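Local coordinates for twin-arginine translocation pathway signal protein (Burkholderia phytofirmans, PDB 2RJO) that binds beta-D-galactopyranose in the cleft between two lobes and is probably an exported sugar-binding protein of the periplasmic binding protein family, at residues A[55-58]-A[64-67]; A[88-93]-A[265-270]; A[123-128]-A[226-231]; A[211-216]-A[242-247]. All coordinates share one frame; numbering follows the deposited sequence.

Overall arrangement
The four contacts form two pairs, one in each lobe of a periplasmic binding protein. Contacts 1 and 2 lie about 11 Å apart between centres. They share one sheet, in which strands 65-69 and 90-94 are neighbours. Contacts 3 and 4, about 12 Å apart, lie together on the other side of the chain's centre, where strand 227-228 runs beside residues 245-247. Centres of contacts 1 and 4 are about 40 Å apart. Contact 1 closes before contact 2 opens. Contacts 3 and 4 cross each other in sequence, and both are nested inside the long loop closed by contact 2. Helix 253-268, of contact 2, lies back in the first lobe, and galactose sits between the lobes.

Contact 1: A[55-58]-A[64-67]; sequences RALL and NLVL
Helix 47-60 packs on strand 65-69 through three leucines, L57 and L58 on the helix and L65 on the strand. L65 takes both helix residues with one branch. Its CD2 lies 3.4 Å from L57 CD2. The same L65 CD2 is 3.5 Å from L58 CD2. Both distances are shorter than usual for methyl carbons, so the packing here is tight. The second branch of L65 also takes part: L65 CD1 sits 3.5 Å from L57 CD2 and 4.0 Å from L57 CD1. L65 therefore presents both methyls to L57, but only CD2 to L58. The side chains of L57 and L58 each meet L65 at about a right angle.

This is the helix-to-strand return of a parallel alpha/beta sheet. The helix ends, the chain turns, and strand 65-69 enters between strands 7-12 and 90-94. The first torsions differ along the helix. L57 has CG anti to the backbone N (chi1 -155°), and its CB already points at the strand. L58 has CG anti to the carbonyl carbon (chi1 -72°), and this brings its CD2 closer to L65 than the direction of its CB would suggest. L57 and L65 both touch A9 of strand 7-12, and L58 packs on A83 and A87 of helix 74-87.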
loop_
_atom_site.group_PDB
_atom_site.type_symbol
_atom_site.label_atom_id
_atom_site.label_comp_id
_atom_site.label_asym_id
_atom_site.label_seq_id
_atom_site.Cartn_x
_atom_site.Cartn_y
_atom_site.Cartn_z
ATOM N N ARG A 55 -5.721 -10.754 18.750
ATOM C CA ARG A 55 -6.180 -11.829 19.627
ATOM C C ARG A 55 -7.022 -11.250 20.756
ATOM O O ARG A 55 -8.083 -11.771 21.084
ATOM C CB ARG A 55 -4.988 -12.612 20.207
ATOM C CG ARG A 55 -4.499 -13.757 19.313
ATOM C CD ARG A 55 -3.105 -14.267 19.711
ATOM N NE ARG A 55 -2.642 -15.299 18.785
ATOM C CZ ARG A 55 -1.371 -15.667 18.631
ATOM N NH1 ARG A 55 -0.407 -15.090 19.344
ATOM N NH2 ARG A 55 -1.059 -16.611 17.745
ATOM N N ALA A 56 -6.553 -10.169 21.353
ATOM C CA ALA A 56 -7.299 -9.553 22.439
ATOM C C ALA A 56 -8.703 -9.152 21.979
ATOM O O ALA A 56 -9.677 -9.312 22.725
ATOM C CB ALA A 56 -6.545 -8.329 22.967
ATOM N N LEU A 57 -8.806 -8.647 20.750
ATOM C CA LEU A 57 -10.090 -8.211 20.207
ATOM C C LEU A 57 -10.971 -9.414 19.852
ATOM O O LEU A 57 -12.182 -9.395 20.072
ATOM C CB LEU A 57 -9.860 -7.325 18.967
ATOM C CG LEU A 57 -10.925 -6.296 18.560
ATOM C CD1 LEU A 57 -10.476 -5.507 17.329
ATOM C CD2 LEU A 57 -12.207 -7.006 18.260
ATOM N N LEU A 58 -10.365 -10.460 19.302
ATOM C CA LEU A 58 -11.129 -11.643 18.940
ATOM C C LEU A 58 -11.776 -12.214 20.193
ATOM O O LEU A 58 -12.868 -12.759 20.133
ATOM C CB LEU A 58 -10.228 -12.687 18.276
ATOM C CG LEU A 58 -9.731 -12.401 16.854
ATOM C CD1 LEU A 58 -8.783 -13.512 16.425
ATOM C CD2 LEU A 58 -10.898 -12.319 15.879
ATOM N N ASN A 64 -17.221 -12.190 17.129
ATOM C CA ASN A 64 -18.119 -11.343 16.346
ATOM C C ASN A 64 -17.352 -10.117 15.849
ATOM O O ASN A 64 -17.581 -8.994 16.296
ATOM C CB ASN A 64 -19.306 -10.942 17.221
ATOM C CG ASN A 64 -20.374 -10.192 16.458
ATOM O OD1 ASN A 64 -20.604 -10.441 15.272
ATOM N ND2 ASN A 64 -21.052 -9.276 17.144
ATOM N N LEU A 65 -16.443 -10.353 14.908
ATOM C CA LEU A 65 -15.595 -9.293 14.381
ATOM C C LEU A 65 -15.282 -9.418 12.888
ATOM O O LEU A 65 -15.197 -10.520 12.345
ATOM C CB LEU A 65 -14.290 -9.273 15.192
ATOM C CG LEU A 65 -13.059 -8.505 14.698
ATOM C CD1 LEU A 65 -13.241 -7.016 14.890
ATOM C CD2 LEU A 65 -11.833 -8.975 15.476
ATOM N N VAL A 66 -15.120 -8.271 12.238
ATOM C CA VAL A 66 -14.771 -8.207 10.827
ATOM C C VAL A 66 -13.491 -7.380 10.747
ATOM O O VAL A 66 -13.495 -6.180 11.016
ATOM C CB VAL A 66 -15.863 -7.519 9.984
ATOM C CG1 VAL A 66 -15.387 -7.361 8.546
ATOM C CG2 VAL A 66 -17.139 -8.344 10.018
ATOM N N LEU A 67 -12.401 -8.037 10.375
ATOM C CA LEU A 67 -11.099 -7.396 10.295
ATOM C C LEU A 67 -10.554 -7.147 8.888
ATOM O O LEU A 67 -10.597 -8.030 8.031
ATOM C CB LEU A 67 -10.095 -8.242 11.073
ATOM C CG LEU A 67 -8.650 -7.757 11.076
ATOM C CD1 LEU A 67 -8.578 -6.460 11.853
ATOM C CD2 LEU A 67 -7.761 -8.804 11.699
#

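Contact 2: A[88-93]-A[265-270]; sequences GAYVTT and LQAKEK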
loop_
_atom_site.group_PDB
_atom_site.type_symbol
_atom_site.label_atom_id
_atom_site.label_comp_id
_atom_site.label_asym_id
_atom_site.label_seq_id
_atom_site.Cartn_x
_atom_site.Cartn_y
_atom_site.Cartn_z
ATOM N N GLY A 88 -14.015 -17.708 14.315
ATOM C CA GLY A 88 -15.234 -17.590 13.538
ATOM C C GLY A 88 -15.417 -16.187 12.983
ATOM O O GLY A 88 -16.478 -15.848 12.448
ATOM N N ALA A 89 -14.392 -15.354 13.126
ATOM C CA ALA A 89 -14.450 -13.991 12.612
ATOM C C ALA A 89 -14.148 -14.014 11.109
ATOM O O ALA A 89 -13.779 -15.054 10.564
ATOM C CB ALA A 89 -13.437 -13.126 13.338
ATOM N N TYR A 90 -14.306 -12.868 10.450
ATOM C CA TYR A 90 -14.050 -12.752 9.016
ATOM C C TYR A 90 -12.924 -11.753 8.786
ATOM O O TYR A 90 -12.910 -10.676 9.390
ATOM C CB TYR A 90 -15.320 -12.293 8.307
ATOM C CG TYR A 90 -16.397 -13.353 8.294
ATOM C CD1 TYR A 90 -16.579 -14.163 7.181
ATOM C CD2 TYR A 90 -17.170 -13.611 9.430
ATOM C CE1 TYR A 90 -17.489 -15.211 7.189
ATOM C CE2 TYR A 90 -18.088 -14.666 9.451
ATOM C CZ TYR A 90 -18.236 -15.463 8.320
ATOM O OH TYR A 90 -19.110 -16.526 8.316
ATOM N N VAL A 91 -11.987 -12.093 7.907
ATOM C CA VAL A 91 -10.851 -11.212 7.670
ATOM C C VAL A 91 -10.472 -11.020 6.211
ATOM O O VAL A 91 -10.583 -11.936 5.397
ATOM C CB VAL A 91 -9.610 -11.743 8.415
ATOM C CG1 VAL A 91 -9.226 -13.114 7.857
ATOM C CG2 VAL A 91 -8.450 -10.764 8.283
ATOM N N THR A 92 -10.010 -9.815 5.902
ATOM C CA THR A 92 -9.570 -9.457 4.564
ATOM C C THR A 92 -8.120 -9.001 4.695
ATOM O O THR A 92 -7.781 -8.263 5.616
ATOM C CB THR A 92 -10.429 -8.308 3.976
ATOM O OG1 THR A 92 -11.684 -8.838 3.535
ATOM C CG2 THR A 92 -9.726 -7.641 2.793
ATOM N N THR A 93 -7.274 -9.455 3.780
ATOM C CA THR A 93 -5.858 -9.097 3.798
ATOM C C THR A 93 -5.515 -8.084 2.713
ATOM O O THR A 93 -6.109 -8.087 1.642
ATOM C CB THR A 93 -4.970 -10.351 3.616
ATOM O OG1 THR A 93 -4.966 -11.105 4.831
ATOM C CG2 THR A 93 -3.546 -9.958 3.290
ATOM N N LEU A 265 -17.887 -7.829 5.883
ATOM C CA LEU A 265 -19.190 -7.728 6.520
ATOM C C LEU A 265 -20.280 -8.419 5.709
ATOM O O LEU A 265 -21.159 -9.074 6.277
ATOM C CB LEU A 265 -19.555 -6.255 6.772
ATOM C CG LEU A 265 -20.867 -5.957 7.532
ATOM C CD1 LEU A 265 -20.900 -6.717 8.863
ATOM C CD2 LEU A 265 -21.003 -4.451 7.768
ATOM N N GLN A 266 -20.220 -8.284 4.384
ATOM C CA GLN A 266 -21.200 -8.912 3.521
ATOM C C GLN A 266 -21.026 -10.421 3.511
ATOM O O GLN A 266 -21.972 -11.157 3.248
ATOM C CB GLN A 266 -21.105 -8.362 2.100
ATOM C CG GLN A 266 -21.617 -6.944 1.986
ATOM C CD GLN A 266 -21.931 -6.534 0.564
ATOM O OE1 GLN A 266 -22.502 -7.306 -0.204
ATOM N NE2 GLN A 266 -21.576 -5.304 0.212
ATOM N N ALA A 267 -19.816 -10.889 3.785
ATOM C CA ALA A 267 -19.582 -12.326 3.824
ATOM C C ALA A 267 -20.220 -12.843 5.106
ATOM O O ALA A 267 -20.926 -13.843 5.088
ATOM C CB ALA A 267 -18.090 -12.624 3.818
ATOM N N LYS A 268 -19.987 -12.136 6.211
ATOM C CA LYS A 268 -20.536 -12.516 7.512
ATOM C C LYS A 268 -22.056 -12.514 7.504
ATOM O O LYS A 268 -22.686 -13.347 8.151
ATOM C CB LYS A 268 -20.038 -11.568 8.612
ATOM C CG LYS A 268 -20.571 -11.911 9.996
ATOM C CD LYS A 268 -20.113 -10.908 11.047
ATOM C CE LYS A 268 -20.740 -11.203 12.407
ATOM N NZ LYS A 268 -20.426 -12.561 12.929
ATOM N N GLU A 269 -22.646 -11.575 6.773
ATOM C CA GLU A 269 -24.101 -11.488 6.707
ATOM C C GLU A 269 -24.649 -12.433 5.664
ATOM O O GLU A 269 -25.853 -12.462 5.410
ATOM C CB GLU A 269 -24.537 -10.067 6.383
ATOM C CG GLU A 269 -24.127 -9.062 7.456
ATOM C CD GLU A 269 -24.536 -7.645 7.115
ATOM O OE1 GLU A 269 -24.362 -7.254 5.944
ATOM O OE2 GLU A 269 -25.023 -6.924 8.013
ATOM N N LYS A 270 -23.755 -13.213 5.066
ATOM C CA LYS A 270 -24.141 -14.168 4.047
ATOM C C LYS A 270 -24.822 -13.481 2.870
ATOM O O LYS A 270 -25.696 -14.064 2.226
ATOM C CB LYS A 270 -25.047 -15.243 4.660
ATOM C CG LYS A 270 -24.422 -15.914 5.891
ATOM C CD LYS A 270 -25.089 -17.235 6.206
ATOM C CE LYS A 270 -24.508 -17.875 7.461
ATOM N NZ LYS A 270 -25.027 -19.275 7.654
#
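This is a CH-pi contact between the ring of Y90 and the CB of K268, where the last turn of helix 253-268 lies against strand 90-94. The K268 CB stands 3.9 Å from the centroid of the Y90 ring, 25° off the ring normal. It therefore sits over the face. The closest ring carbon is Y90 CD2, 3.6 Å from K268 CB. The chain continues along the same side of the ring, with K268 CG 3.7 Å from Y90 CE2. K268 CA also lies above the centre of this face, 3.7 Å from the ring plane. The ring thus rests on the root of the lysine and on the helix backbone. A267 adds a second, lighter touch: its CB is 4.0 Å from Y90 CD1.

With CG anti to the carbonyl carbon (chi1 -70°), the Y90 ring leans out from the strand to meet the helix. The side chains of Y90 and K268 cross at about a right angle. Just beyond K268 the helix ends in a Schellman motif. K270 has positive phi, and its N bonds to A267 O at 2.9 Å. The lysine chain runs on past the ring toward strand 65-69, touching V66 and also N64 in the loop just before it. Y90 and A267 both pack on V111 of strand 110-115, so the end of this helix lies across three neighbouring strands of the sheet.

Contact 3: A[123-128]-A[226-231]; sequences EETATQ and PVTGMD. With GAL (beta-D-galactopyranose), chain B.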
loop_
_atom_site.group_PDB
_atom_site.type_symbol
_atom_site.label_atom_id
_atom_site.label_comp_id
_atom_site.label_asym_id
_atom_site.label_seq_id
_atom_site.Cartn_x
_atom_site.Cartn_y
_atom_site.Cartn_z
ATOM N N GLU A 123 7.558 -0.564 -12.537
ATOM C CA GLU A 123 8.203 -0.369 -13.818
ATOM C C GLU A 123 7.641 0.894 -14.449
ATOM O O GLU A 123 8.323 1.574 -15.207
ATOM C CB GLU A 123 7.957 -1.575 -14.733
ATOM C CG GLU A 123 8.267 -1.319 -16.199
ATOM C CD GLU A 123 8.522 -2.599 -16.980
ATOM O OE1 GLU A 123 7.751 -3.574 -16.809
ATOM O OE2 GLU A 123 9.491 -2.617 -17.769
ATOM N N GLU A 124 6.395 1.215 -14.121
ATOM C CA GLU A 124 5.753 2.405 -14.668
ATOM C C GLU A 124 6.382 3.694 -14.155
ATOM O O GLU A 124 6.718 4.580 -14.945
ATOM C CB GLU A 124 4.257 2.418 -14.339
ATOM C CG GLU A 124 3.365 2.247 -15.554
ATOM C CD GLU A 124 2.096 3.079 -15.476
ATOM O OE1 GLU A 124 1.327 2.932 -14.507
ATOM O OE2 GLU A 124 1.857 3.883 -16.399
ATOM N N THR A 125 6.533 3.801 -12.834
ATOM C CA THR A 125 7.118 4.997 -12.231
ATOM C C THR A 125 8.598 5.111 -12.595
ATOM O O THR A 125 9.120 6.212 -12.790
ATOM C CB THR A 125 6.963 4.990 -10.684
ATOM O OG1 THR A 125 7.782 3.961 -10.112
ATOM C CG2 THR A 125 5.517 4.758 -10.299
ATOM N N ALA A 126 9.267 3.968 -12.696
ATOM C CA ALA A 126 10.676 3.933 -13.047
ATOM C C ALA A 126 10.867 4.364 -14.496
ATOM O O ALA A 126 11.842 5.045 -14.828
ATOM C CB ALA A 126 11.225 2.527 -12.854
ATOM N N THR A 127 9.949 3.953 -15.364
ATOM C CA THR A 127 10.052 4.317 -16.771
ATOM C C THR A 127 9.861 5.818 -16.940
ATOM O O THR A 127 10.565 6.454 -17.719
ATOM C CB THR A 127 9.006 3.570 -17.616
ATOM O OG1 THR A 127 9.365 2.185 -17.683
ATOM C CG2 THR A 127 8.939 4.135 -19.028
ATOM N N GLN A 128 8.908 6.379 -16.205
ATOM C CA GLN A 128 8.645 7.811 -16.276
ATOM C C GLN A 128 9.851 8.580 -15.759
ATOM O O GLN A 128 10.209 9.619 -16.312
ATOM C CB GLN A 128 7.419 8.173 -15.440
ATOM C CG GLN A 128 7.160 9.671 -15.362
ATOM C CD GLN A 128 6.821 10.279 -16.717
ATOM O OE1 GLN A 128 5.727 10.069 -17.254
ATOM N NE2 GLN A 128 7.766 11.032 -17.279
ATOM N N PRO A 226 14.722 14.748 -10.341
ATOM C CA PRO A 226 13.421 14.075 -10.416
ATOM C C PRO A 226 13.301 12.892 -9.455
ATOM O O PRO A 226 14.220 12.090 -9.308
ATOM C CB PRO A 226 13.342 13.658 -11.879
ATOM C CG PRO A 226 14.755 13.375 -12.217
ATOM C CD PRO A 226 15.470 14.557 -11.596
ATOM N N VAL A 227 12.151 12.798 -8.803
ATOM C CA VAL A 227 11.901 11.733 -7.847
ATOM C C VAL A 227 10.527 11.147 -8.081
ATOM O O VAL A 227 9.618 11.853 -8.522
ATOM C CB VAL A 227 11.942 12.272 -6.417
ATOM C CG1 VAL A 227 11.864 11.121 -5.425
ATOM C CG2 VAL A 227 13.199 13.101 -6.211
ATOM N N THR A 228 10.376 9.854 -7.803
ATOM C CA THR A 228 9.082 9.197 -7.948
ATOM C C THR A 228 8.727 8.404 -6.691
ATOM O O THR A 228 9.603 8.008 -5.921
ATOM C CB THR A 228 9.044 8.240 -9.148
ATOM O OG1 THR A 228 10.024 7.209 -8.981
ATOM C CG2 THR A 228 9.293 8.997 -10.435
ATOM N N GLY A 229 7.433 8.183 -6.491
ATOM C CA GLY A 229 6.970 7.447 -5.333
ATOM C C GLY A 229 5.810 6.544 -5.697
ATOM O O GLY A 229 5.667 6.163 -6.855
HETATM N N MSE A 230 4.992 6.195 -4.714
HETATM C CA MSE A 230 3.834 5.339 -4.938
HETATM C C MSE A 230 2.927 5.398 -3.726
HETATM O O MSE A 230 3.399 5.302 -2.601
HETATM C CB MSE A 230 4.258 3.881 -5.211
HETATM C CG MSE A 230 4.454 3.570 -6.694
HETATM SE SE MSE A 230 4.837 1.838 -7.107
HETATM C CE MSE A 230 6.597 1.909 -7.195
ATOM N N ASP A 231 1.631 5.563 -3.976
ATOM C CA ASP A 231 0.604 5.642 -2.941
ATOM C C ASP A 231 -0.434 6.685 -3.338
ATOM O O ASP A 231 -1.626 6.476 -3.154
ATOM C CB ASP A 231 1.193 6.006 -1.566
ATOM C CG ASP A 231 1.752 4.791 -0.818
ATOM O OD1 ASP A 231 1.498 3.654 -1.265
ATOM O OD2 ASP A 231 2.432 4.974 0.216
HETATM C C1 GAL B . 3.051 1.072 3.370
HETATM C C2 GAL B . 3.252 1.586 1.925
HETATM C C3 GAL B . 2.244 0.868 1.000
HETATM C C4 GAL B . 2.496 -0.647 1.079
HETATM C C5 GAL B . 2.305 -1.061 2.565
HETATM C C6 GAL B . 2.553 -2.550 2.686
HETATM O O1 GAL B . 4.000 1.724 4.234
HETATM O O2 GAL B . 3.015 2.992 1.880
HETATM O O3 GAL B . 2.423 1.299 -0.348
HETATM O O4 GAL B . 3.840 -0.914 0.678
HETATM O O5 GAL B . 3.269 -0.366 3.424
HETATM O O6 GAL B . 2.368 -2.909 4.042
HETATM O O HOH W 1 8.486 5.279 -7.656
#
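T125 and T228 face each other where helix 118-132 packs on strand 227-228, the last strand of the four-stranded parallel sheet in the second lobe of this periplasmic binding protein. Their hydroxyls are 4.1 Å apart, OG1 to OG1, and they are joined through a water. Each hydroxyl lies between its own backbone N and carbonyl carbon (chi1 68° in T125 and 61° in T228). Both donate to the water, T125 OG1 at 2.9 Å and T228 OG1 at 2.8 Å. The water in turn donates to G229 O at 3.1 Å. It is therefore gripped by three protein atoms and ties the helix to the backbone just after the strand.

The methyl groups do the direct packing. T228 CG2 lies 3.7 Å from T125 O, while T125 CG2 approaches G229 O and the CG of M230. M230, a selenomethionine, bends at chi3 and brings its CE near T125 OG1. Farther out, M230 touches W251, W202 and R154. W251 and R154 also belong to the galactose pocket. A126, on the same helix, packs against helix 149-163.

The stretch after the strand runs straight into the sugar site. D231 holds two adjacent hydroxyls of galactose with its carboxylate. GAL O3 donates to D231 OD1 at 2.7 Å, and GAL O2 donates to D231 OD2 at 2.7 Å.

Contact 4: A[211-216]-A[242-247]; sequences GAIEAL and SGELVA
I213 places its two branches by a first torsion of -65°: CG1 is anti to the carbonyl carbon and CG2 is anti to the backbone N. The CG2 branch then meets E244, and the longer CG1 branch reaches on to L245. E244 has a chi1 of -66° and is extended beyond CG, which carries its carboxylate alongside helix 206-218. E244 OE1 comes 3.2 Å from I213 CG2. The I213 and E244 side chains meet at a slant. On the other branch, I213 CD1 lies 3.7 Å from E244 O. It also touches L245, with 4.1 Å between I213 CD1 and L245 CD1.

The contact joins helix 206-218 to the turn after helix 234-241. That helix ends in a Schellman motif at G243, which has positive phi. From there the chain passes through E244 and L245 to run beside strand 227-228. L245 packs on V227 of that strand and on A239 and I240 of the preceding helix.

The I213 methyl is no polar donor, so its close approach to E244 OE1 is packing. The carboxylate finds its charged partner in R217, on the same helix, through a salt bridge from OE1 to NH2. I213 thus meets L245 as an apolar pair and E244 as methyl against oxygen, while R217 pairs the charge.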
loop_
_atom_site.group_PDB
_atom_site.type_symbol
_atom_site.label_atom_id
_atom_site.label_comp_id
_atom_site.label_asym_id
_atom_site.label_seq_id
_atom_site.Cartn_x
_atom_site.Cartn_y
_atom_site.Cartn_z
ATOM N N GLY A 211 10.759 11.848 1.985
ATOM C CA GLY A 211 11.923 11.863 2.852
ATOM C C GLY A 211 13.115 12.221 1.989
ATOM O O GLY A 211 13.985 12.981 2.404
ATOM N N ALA A 212 13.152 11.667 0.779
ATOM C CA ALA A 212 14.229 11.950 -0.158
ATOM C C ALA A 212 14.179 13.437 -0.546
ATOM O O ALA A 212 15.204 14.112 -0.586
ATOM C CB ALA A 212 14.083 11.071 -1.401
ATOM N N ILE A 213 12.978 13.938 -0.820
ATOM C CA ILE A 213 12.809 15.330 -1.204
ATOM C C ILE A 213 13.153 16.300 -0.079
ATOM O O ILE A 213 13.529 17.438 -0.339
ATOM C CB ILE A 213 11.378 15.595 -1.693
ATOM C CG1 ILE A 213 11.129 14.803 -2.981
ATOM C CG2 ILE A 213 11.172 17.081 -1.910
ATOM C CD1 ILE A 213 9.673 14.788 -3.450
ATOM N N GLU A 214 13.032 15.862 1.169
ATOM C CA GLU A 214 13.370 16.729 2.294
ATOM C C GLU A 214 14.877 16.893 2.381
ATOM O O GLU A 214 15.377 17.936 2.801
ATOM C CB GLU A 214 12.846 16.152 3.600
ATOM C CG GLU A 214 11.339 16.259 3.753
ATOM C CD GLU A 214 10.829 15.501 4.965
ATOM O OE1 GLU A 214 11.087 14.280 5.048
ATOM O OE2 GLU A 214 10.173 16.128 5.832
ATOM N N ALA A 215 15.598 15.851 1.987
ATOM C CA ALA A 215 17.045 15.874 1.988
ATOM C C ALA A 215 17.497 16.754 0.821
ATOM O O ALA A 215 18.407 17.566 0.963
ATOM C CB ALA A 215 17.589 14.460 1.838
ATOM N N LEU A 216 16.868 16.588 -0.338
ATOM C CA LEU A 216 17.214 17.410 -1.497
ATOM C C LEU A 216 16.969 18.888 -1.178
ATOM O O LEU A 216 17.808 19.739 -1.467
ATOM C CB LEU A 216 16.370 17.027 -2.712
ATOM C CG LEU A 216 16.571 15.627 -3.278
ATOM C CD1 LEU A 216 15.549 15.399 -4.391
ATOM C CD2 LEU A 216 17.990 15.461 -3.789
ATOM N N SER A 242 3.801 20.587 -7.439
ATOM C CA SER A 242 4.879 21.552 -7.245
ATOM C C SER A 242 6.118 21.216 -8.064
ATOM O O SER A 242 7.123 21.920 -7.991
ATOM C CB SER A 242 5.257 21.621 -5.767
ATOM O OG SER A 242 5.811 20.394 -5.322
ATOM N N GLY A 243 6.050 20.136 -8.833
ATOM C CA GLY A 243 7.178 19.747 -9.660
ATOM C C GLY A 243 8.305 19.029 -8.941
ATOM O O GLY A 243 9.334 18.726 -9.542
ATOM N N GLU A 244 8.134 18.724 -7.665
ATOM C CA GLU A 244 9.208 18.055 -6.950
ATOM C C GLU A 244 9.192 16.536 -7.066
ATOM O O GLU A 244 10.242 15.886 -6.974
ATOM C CB GLU A 244 9.206 18.519 -5.500
ATOM C CG GLU A 244 9.573 19.997 -5.432
ATOM C CD GLU A 244 9.649 20.536 -4.030
ATOM O OE1 GLU A 244 10.133 19.811 -3.143
ATOM O OE2 GLU A 244 9.236 21.697 -3.817
ATOM N N LEU A 245 7.999 15.984 -7.288
ATOM C CA LEU A 245 7.820 14.550 -7.463
ATOM C C LEU A 245 7.307 14.438 -8.890
ATOM O O LEU A 245 6.343 15.117 -9.244
ATOM C CB LEU A 245 6.771 14.022 -6.482
ATOM C CG LEU A 245 6.608 12.503 -6.386
ATOM C CD1 LEU A 245 7.825 11.893 -5.697
ATOM C CD2 LEU A 245 5.362 12.176 -5.602
ATOM N N VAL A 246 7.940 13.619 -9.726
ATOM C CA VAL A 246 7.472 13.517 -11.105
ATOM C C VAL A 246 6.338 12.525 -11.327
ATOM O O VAL A 246 5.622 12.617 -12.323
ATOM C CB VAL A 246 8.626 13.199 -12.077
ATOM C CG1 VAL A 246 9.680 14.284 -11.978
ATOM C CG2 VAL A 246 9.225 11.860 -11.771
ATOM N N ALA A 247 6.151 11.593 -10.397
ATOM C CA ALA A 247 5.082 10.612 -10.540
ATOM C C ALA A 247 4.844 9.785 -9.292
ATOM O O ALA A 247 5.714 9.660 -8.435
ATOM C CB ALA A 247 5.373 9.692 -11.715
#